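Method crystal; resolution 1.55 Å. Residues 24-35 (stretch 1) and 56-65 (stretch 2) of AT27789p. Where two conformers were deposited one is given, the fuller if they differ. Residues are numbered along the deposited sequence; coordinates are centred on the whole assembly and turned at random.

Stretch 1, residues 24-35: QIEEFFSGLDIK
Stretch 2 56-65: FVQFESQDDT

The backbone sets the frame. Stretch 1 enters as the end of a helix that began earlier in the chain, Q24 to F28; F29 (phi/psi -102/29) leaves helical geometry and opens a type II turn to L32, closed by L32 N to F29 O at 3.0 Å. G31 sits at 94/-11, where a CB would jam against the carbonyl O of S30, so the turn itself calls for glycine. From L32 to K35 the chain is extended. Stretch 2 runs as strand through F56 to Q58, stays extended at F59 (-107/169), bends at E60 (-85/-17), and starts a helix at Q62.

The extended segments meet in a single beta bridge, I34 with F59, CA atoms 4.4 Å apart. Two backbone hydrogen bonds straddle it: K35 N to Q58 O at 3.0 Å and nearly straight (171°), and E60 N to D33 O at 2.9 Å, more bent (142°). The pairing is crossed, K35 with Q58 and D33 with E60, so the two segments run antiparallel. CA-H...O contacts fill in between, F59 CA to D33 O at 3.3 Å and I34 CA to Q58 O at 3.6 Å.

Side chains add two bonds to this polar seam. D64 (chi1 m), reaching from the new helix, takes D33 N on OD2 at 2.8 Å and 172°, satisfying a backbone donor just beyond the bridge. The same helix is capped by S61 (chi1 p), whose OG accepts from D64 N at 3.2 Å. K35 (m, t, t, chi4 109°) turns NZ back to F59 O, 3.0 Å, on the bridge residue itself. Charge is less tidy: K35 NZ lies 4.5 Å from E60 OE2, beyond a salt bridge, while OD2 of D33 (chi1 t, chi2 19°) and OE1 of E60 (chi1 -143°, between wells, chi2 p) approach to 3.6 Å despite like charge.

The apolar contacts gather round F59 and V57. F59 (chi1 m, chi2 -83°) points its CA-to-CB bond away overall, yet its ring end comes nearer and presents an edge to the face of F29 (m, chi2 -53°): centroids 5.3 Å apart, planes at 88°, F59 CZ to F29 CG 4.0 Å. Such a pairing sets ring hydrogens against the pi cloud. L32 (m, t) lays CB 3.9 Å from F59 CE1, and I34 (m, t) brings CG1 to 3.7 Å from F59 CE1 and 3.9 Å from V57 CG1. V57 (t) also meets the helix, its CG2 3.7 Å from I25 CG2 (m, m), and the residue just past it, 4.2 Å from F29 CE2.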

# COMPACT_ATOMS: atom_id res chain seq x y z
N GLN A 24 -7.62 -4.64 6.28
CA GLN A 24 -6.49 -5.56 6.31
C GLN A 24 -5.17 -4.82 6.06
O GLN A 24 -4.13 -5.20 6.63
CB GLN A 24 -6.70 -6.64 5.27
CG GLN A 24 -7.77 -7.64 5.70
CD GLN A 24 -7.97 -8.68 4.63
OE1 GLN A 24 -8.31 -8.34 3.51
NE2 GLN A 24 -7.68 -9.93 4.94
N ILE A 25 -5.19 -3.83 5.19
CA ILE A 25 -3.98 -3.01 4.96
C ILE A 25 -3.63 -2.25 6.23
O ILE A 25 -2.47 -2.16 6.62
CB ILE A 25 -4.16 -2.04 3.78
CG1 ILE A 25 -4.52 -2.82 2.51
CG2 ILE A 25 -2.91 -1.15 3.60
CD1 ILE A 25 -3.54 -3.81 2.19
N GLU A 26 -4.63 -1.60 6.84
CA GLU A 26 -4.40 -0.86 8.08
C GLU A 26 -3.80 -1.76 9.16
O GLU A 26 -2.82 -1.37 9.83
CB GLU A 26 -5.72 -0.24 8.55
CG GLU A 26 -6.22 0.90 7.60
CD GLU A 26 -7.77 1.13 7.63
OE1 GLU A 26 -8.48 0.43 8.37
OE2 GLU A 26 -8.29 2.02 6.90
N GLU A 27 -4.32 -2.98 9.27
CA GLU A 27 -3.79 -3.97 10.23
C GLU A 27 -2.36 -4.40 9.88
O GLU A 27 -1.50 -4.51 10.76
CB GLU A 27 -4.72 -5.17 10.31
CG GLU A 27 -4.17 -6.26 11.17
CD GLU A 27 -5.07 -7.48 11.23
OE1 GLU A 27 -4.53 -8.61 11.30
OE2 GLU A 27 -6.30 -7.28 11.23
N PHE A 28 -2.09 -4.65 8.60
CA PHE A 28 -0.74 -5.02 8.18
C PHE A 28 0.26 -3.94 8.54
O PHE A 28 1.40 -4.26 8.92
CB PHE A 28 -0.77 -5.25 6.67
CG PHE A 28 0.49 -5.73 6.09
CD1 PHE A 28 0.84 -7.07 6.17
CD2 PHE A 28 1.36 -4.84 5.47
CE1 PHE A 28 2.04 -7.50 5.62
CE2 PHE A 28 2.53 -5.29 4.90
CZ PHE A 28 2.88 -6.62 5.00
N PHE A 29 -0.13 -2.68 8.46
CA PHE A 29 0.75 -1.56 8.80
C PHE A 29 0.41 -1.00 10.18
O PHE A 29 0.59 0.19 10.43
CB PHE A 29 0.65 -0.50 7.70
CG PHE A 29 1.34 -0.91 6.43
CD1 PHE A 29 2.65 -1.34 6.46
CD2 PHE A 29 0.70 -0.86 5.21
CE1 PHE A 29 3.32 -1.75 5.33
CE2 PHE A 29 1.40 -1.23 4.05
CZ PHE A 29 2.72 -1.66 4.10
N SER A 30 -0.11 -1.84 11.09
CA SER A 30 -0.42 -1.40 12.45
C SER A 30 0.80 -0.76 13.09
O SER A 30 1.89 -1.30 13.04
CB SER A 30 -0.89 -2.58 13.28
OG SER A 30 -1.19 -2.13 14.61
N GLY A 31 0.57 0.37 13.74
CA GLY A 31 1.66 1.15 14.32
C GLY A 31 2.21 2.24 13.44
O GLY A 31 3.03 3.04 13.90
N LEU A 32 1.85 2.28 12.16
CA LEU A 32 2.33 3.31 11.25
C LEU A 32 1.19 4.24 10.88
O LEU A 32 0.02 3.84 10.84
CB LEU A 32 2.90 2.68 9.98
CG LEU A 32 3.86 1.51 10.26
CD1 LEU A 32 4.36 0.93 8.97
CD2 LEU A 32 5.07 1.92 11.13
N ASP A 33 1.53 5.51 10.64
CA ASP A 33 0.50 6.54 10.43
C ASP A 33 0.22 6.63 8.93
O ASP A 33 0.96 7.25 8.18
CB ASP A 33 0.95 7.88 11.00
CG ASP A 33 -0.17 8.91 11.02
OD1 ASP A 33 -1.36 8.52 10.96
OD2 ASP A 33 0.14 10.12 11.12
N ILE A 34 -0.88 6.00 8.50
CA ILE A 34 -1.37 6.11 7.13
C ILE A 34 -2.27 7.34 7.03
O ILE A 34 -3.11 7.58 7.91
CB ILE A 34 -2.14 4.83 6.73
CG1 ILE A 34 -1.24 3.58 6.81
CG2 ILE A 34 -2.74 4.95 5.31
CD1 ILE A 34 -2.04 2.31 6.74
N LYS A 35 -2.15 8.07 5.92
CA LYS A 35 -2.99 9.26 5.74
C LYS A 35 -4.47 8.88 5.76
O LYS A 35 -4.87 7.82 5.28
CB LYS A 35 -2.59 9.96 4.44
CG LYS A 35 -1.20 10.55 4.55
CD LYS A 35 -0.88 11.56 3.46
CE LYS A 35 0.38 12.35 3.81
NZ LYS A 35 1.56 12.00 2.95
N PHE A 56 -1.28 1.16 -3.43
CA PHE A 56 -0.34 2.18 -2.97
C PHE A 56 -0.79 2.62 -1.59
O PHE A 56 -1.99 2.69 -1.34
CB PHE A 56 -0.30 3.39 -3.89
CG PHE A 56 0.38 3.13 -5.19
CD1 PHE A 56 -0.33 2.57 -6.22
CD2 PHE A 56 1.72 3.41 -5.36
CE1 PHE A 56 0.29 2.31 -7.45
CE2 PHE A 56 2.34 3.13 -6.57
CZ PHE A 56 1.63 2.61 -7.60
N VAL A 57 0.16 2.88 -0.70
CA VAL A 57 -0.15 3.36 0.65
C VAL A 57 0.72 4.57 0.92
O VAL A 57 1.94 4.53 0.69
CB VAL A 57 0.06 2.25 1.71
CG1 VAL A 57 -0.21 2.79 3.12
CG2 VAL A 57 -0.84 1.03 1.38
N GLN A 58 0.10 5.64 1.40
CA GLN A 58 0.75 6.91 1.72
C GLN A 58 0.83 7.07 3.23
O GLN A 58 -0.20 6.98 3.89
CB GLN A 58 -0.07 8.08 1.18
CG GLN A 58 -0.23 8.11 -0.27
CD GLN A 58 -0.69 9.47 -0.75
OE1 GLN A 58 -1.58 9.58 -1.60
NE2 GLN A 58 -0.09 10.52 -0.21
N PHE A 59 2.02 7.36 3.74
CA PHE A 59 2.25 7.57 5.17
C PHE A 59 2.49 9.05 5.48
O PHE A 59 2.75 9.87 4.61
CB PHE A 59 3.45 6.75 5.63
CG PHE A 59 3.27 5.27 5.44
CD1 PHE A 59 2.56 4.52 6.38
CD2 PHE A 59 3.77 4.64 4.31
CE1 PHE A 59 2.36 3.16 6.18
CE2 PHE A 59 3.57 3.25 4.12
CZ PHE A 59 2.85 2.52 5.05
N GLU A 60 2.47 9.36 6.78
CA GLU A 60 2.62 10.74 7.20
C GLU A 60 4.08 11.16 7.31
O GLU A 60 4.36 12.36 7.36
CB GLU A 60 1.93 10.97 8.54
CG GLU A 60 1.27 12.30 8.64
CD GLU A 60 0.05 12.35 7.77
OE1 GLU A 60 -0.78 11.42 7.87
OE2 GLU A 60 -0.08 13.31 6.98
N SER A 61 5.00 10.21 7.39
CA SER A 61 6.37 10.53 7.71
C SER A 61 7.31 9.61 6.94
O SER A 61 6.94 8.52 6.51
CB SER A 61 6.66 10.42 9.21
OG SER A 61 6.74 9.07 9.63
N GLN A 62 8.55 10.08 6.79
CA GLN A 62 9.56 9.28 6.13
C GLN A 62 9.95 8.05 6.95
O GLN A 62 10.13 6.96 6.41
CB GLN A 62 10.78 10.17 5.83
CG GLN A 62 12.07 9.43 5.57
CD GLN A 62 12.14 8.78 4.22
OE1 GLN A 62 11.27 8.99 3.35
NE2 GLN A 62 13.17 7.99 4.01
N ASP A 63 10.05 8.19 8.27
CA ASP A 63 10.43 7.01 9.04
C ASP A 63 9.35 5.93 8.99
O ASP A 63 9.68 4.74 9.01
CB ASP A 63 10.71 7.40 10.48
CG ASP A 63 11.17 6.22 11.32
OD1 ASP A 63 12.25 5.67 11.04
OD2 ASP A 63 10.44 5.86 12.26
N ASP A 64 8.09 6.32 8.89
CA ASP A 64 7.04 5.30 8.76
C ASP A 64 7.14 4.55 7.43
O ASP A 64 6.84 3.35 7.36
CB ASP A 64 5.69 5.94 8.93
CG ASP A 64 5.28 6.00 10.40
OD1 ASP A 64 6.13 5.64 11.26
OD2 ASP A 64 4.14 6.39 10.71
N THR A 65 7.53 5.25 6.37
CA THR A 65 7.79 4.57 5.11
C THR A 65 8.90 3.54 5.25
O THR A 65 8.83 2.43 4.71
CB THR A 65 8.13 5.61 4.04
OG1 THR A 65 7.05 6.56 3.98
CG2 THR A 65 8.31 4.95 2.69